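Local coordinates for protein glutaredoxin (PDB 2E7P) that binds a glutathione-ligated [2Fe-2S] cluster and probably reduces low-molecular-weight and protein disulfides with glutathione, at residues C[14-19]-C[23-28]. Numbering follows the deposited sequence.
With GSH (glutathione), chain H.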
# COMPACT_ATOMS: atom_id res chain seq x y z
N LYS C 14 3.64 -3.79 22.56
CA LYS C 14 3.68 -2.64 23.47
C LYS C 14 5.08 -2.04 23.64
O LYS C 14 5.24 -0.82 23.71
CB LYS C 14 3.05 -2.98 24.81
CG LYS C 14 1.52 -3.08 24.76
CD LYS C 14 0.91 -3.09 26.16
CE LYS C 14 -0.49 -3.68 26.15
NZ LYS C 14 -1.24 -3.20 27.35
N GLU C 15 6.09 -2.91 23.68
CA GLU C 15 7.47 -2.49 23.81
C GLU C 15 7.90 -1.73 22.56
O GLU C 15 8.44 -0.63 22.66
CB GLU C 15 8.38 -3.71 23.96
CG GLU C 15 8.34 -4.38 25.34
CD GLU C 15 9.34 -5.52 25.43
OE1 GLU C 15 10.57 -5.23 25.40
OE2 GLU C 15 8.89 -6.71 25.51
N LEU C 16 7.69 -2.35 21.41
CA LEU C 16 7.96 -1.72 20.12
C LEU C 16 7.32 -0.34 20.04
O LEU C 16 7.99 0.60 19.67
CB LEU C 16 7.47 -2.60 18.97
CG LEU C 16 8.32 -3.84 18.72
CD1 LEU C 16 7.66 -4.73 17.67
CD2 LEU C 16 9.79 -3.50 18.31
N ALA C 17 6.06 -0.24 20.45
CA ALA C 17 5.28 1.01 20.32
C ALA C 17 5.84 2.19 21.11
O ALA C 17 5.64 3.37 20.74
CB ALA C 17 3.85 0.75 20.73
N SER C 18 6.54 1.87 22.21
CA SER C 18 7.18 2.88 23.05
C SER C 18 8.69 2.92 22.84
O SER C 18 9.38 3.69 23.50
CB SER C 18 6.88 2.62 24.52
OG SER C 18 5.54 2.93 24.80
N SER C 19 9.19 2.11 21.92
CA SER C 19 10.65 1.96 21.72
C SER C 19 11.40 3.15 21.09
O SER C 19 12.62 3.16 21.05
CB SER C 19 10.96 0.67 20.96
OG SER C 19 10.61 0.73 19.58
N VAL C 23 6.96 5.94 16.45
CA VAL C 23 6.99 4.57 15.94
C VAL C 23 5.83 4.38 14.97
O VAL C 23 4.65 4.70 15.28
CB VAL C 23 6.94 3.52 17.09
CG1 VAL C 23 6.81 2.09 16.49
CG2 VAL C 23 8.21 3.63 17.99
N VAL C 24 6.18 3.86 13.80
CA VAL C 24 5.20 3.57 12.74
C VAL C 24 5.20 2.07 12.45
O VAL C 24 6.13 1.56 11.87
CB VAL C 24 5.52 4.36 11.44
CG1 VAL C 24 4.50 4.06 10.37
CG2 VAL C 24 5.53 5.88 11.70
N PHE C 25 4.15 1.37 12.86
CA PHE C 25 3.90 0.02 12.33
C PHE C 25 3.38 0.10 10.89
O PHE C 25 2.45 0.83 10.59
CB PHE C 25 2.95 -0.78 13.25
CG PHE C 25 3.49 -0.97 14.65
CD1 PHE C 25 4.27 -2.07 14.98
CD2 PHE C 25 3.18 -0.07 15.65
CE1 PHE C 25 4.73 -2.28 16.27
CE2 PHE C 25 3.66 -0.24 16.94
CZ PHE C 25 4.44 -1.36 17.25
N SER C 26 4.01 -0.66 10.00
CA SER C 26 3.96 -0.44 8.57
C SER C 26 4.04 -1.79 7.82
O SER C 26 4.30 -2.83 8.41
CB SER C 26 5.14 0.47 8.20
OG SER C 26 5.25 0.68 6.81
N LYS C 27 3.73 -1.75 6.52
CA LYS C 27 3.99 -2.84 5.59
C LYS C 27 4.76 -2.17 4.44
O LYS C 27 4.47 -1.01 4.07
CB LYS C 27 2.70 -3.46 5.05
CG LYS C 27 1.81 -4.25 6.04
CD LYS C 27 2.28 -5.65 6.28
CE LYS C 27 1.47 -6.30 7.41
NZ LYS C 27 0.25 -7.06 6.94
N THR C 28 5.75 -2.89 3.89
CA THR C 28 6.69 -2.30 2.93
C THR C 28 5.98 -1.96 1.63
O THR C 28 6.38 -1.05 0.92
CB THR C 28 7.83 -3.28 2.60
OG1 THR C 28 7.26 -4.51 2.14
CG2 THR C 28 8.73 -3.52 3.84
N1 GSH H . -8.18 4.34 7.34
CA1 GSH H . -6.92 3.60 7.48
C1 GSH H . -5.81 4.60 7.64
O11 GSH H . -4.66 4.27 8.04
O12 GSH H . -6.11 5.79 7.37
CB1 GSH H . -6.74 2.66 6.28
CG1 GSH H . -5.50 1.74 6.41
CD1 GSH H . -5.58 0.56 5.48
OE1 GSH H . -6.57 0.34 4.79
N2 GSH H . -4.56 -0.29 5.51
CA2 GSH H . -4.53 -1.50 4.68
C2 GSH H . -4.17 -2.66 5.58
O2 GSH H . -3.53 -2.51 6.64
CB2 GSH H . -3.48 -1.33 3.54
SG2 GSH H . -3.44 -0.02 2.24
N3 GSH H . -4.55 -3.89 5.21
CA3 GSH H . -4.21 -5.04 5.99
C3 GSH H . -2.70 -5.25 5.87
O31 GSH H . -2.06 -4.88 4.86
O32 GSH H . -2.14 -5.82 6.82
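Phe25 reaches from strand 22-26 to the C-terminal part of helix 3-18, where the far end of its ring meets Leu16 and Ala17. Phe25 CZ lies 3.7 Å from Leu16 CB, the two side chains meeting at a slant, while Ala17 CB abuts the ring edge in its plane, 3.9 Å from Phe25 CE2. With CG anti to the carbonyl carbon (chi1 -60°), the ring swings toward the helix although the CB bond does not point there. Leu65 of helix 58-69 and Val50 of the adjacent strand also touch this side chain. Were Phe25 replaced by alanine, Leu16 and Ala17 would be likely to lose their aromatic neighbour and a gap to open between helix and strand.

Val23 instead packs on backbone, its CG2 3.5 Å from Leu16 O. Leu16 O accepts two hydrogen bonds, from Ser19 N at 3.0 Å and from Ser19 OG at 2.6 Å, the hydroxyl approaching a lone pair in the carbonyl plane.

Beyond the packed region, Lys27 NZ donates a 2.7 Å hydrogen bond to glutathione O32, a carboxylate oxygen. No hydrogen bond joins helix to strand here: apolar packing and methyl-to-carbonyl contacts seat the N-terminal helix, which precedes the thioredoxin-fold core, on a central strand, whose continuation carries the glutathione-binding lysine.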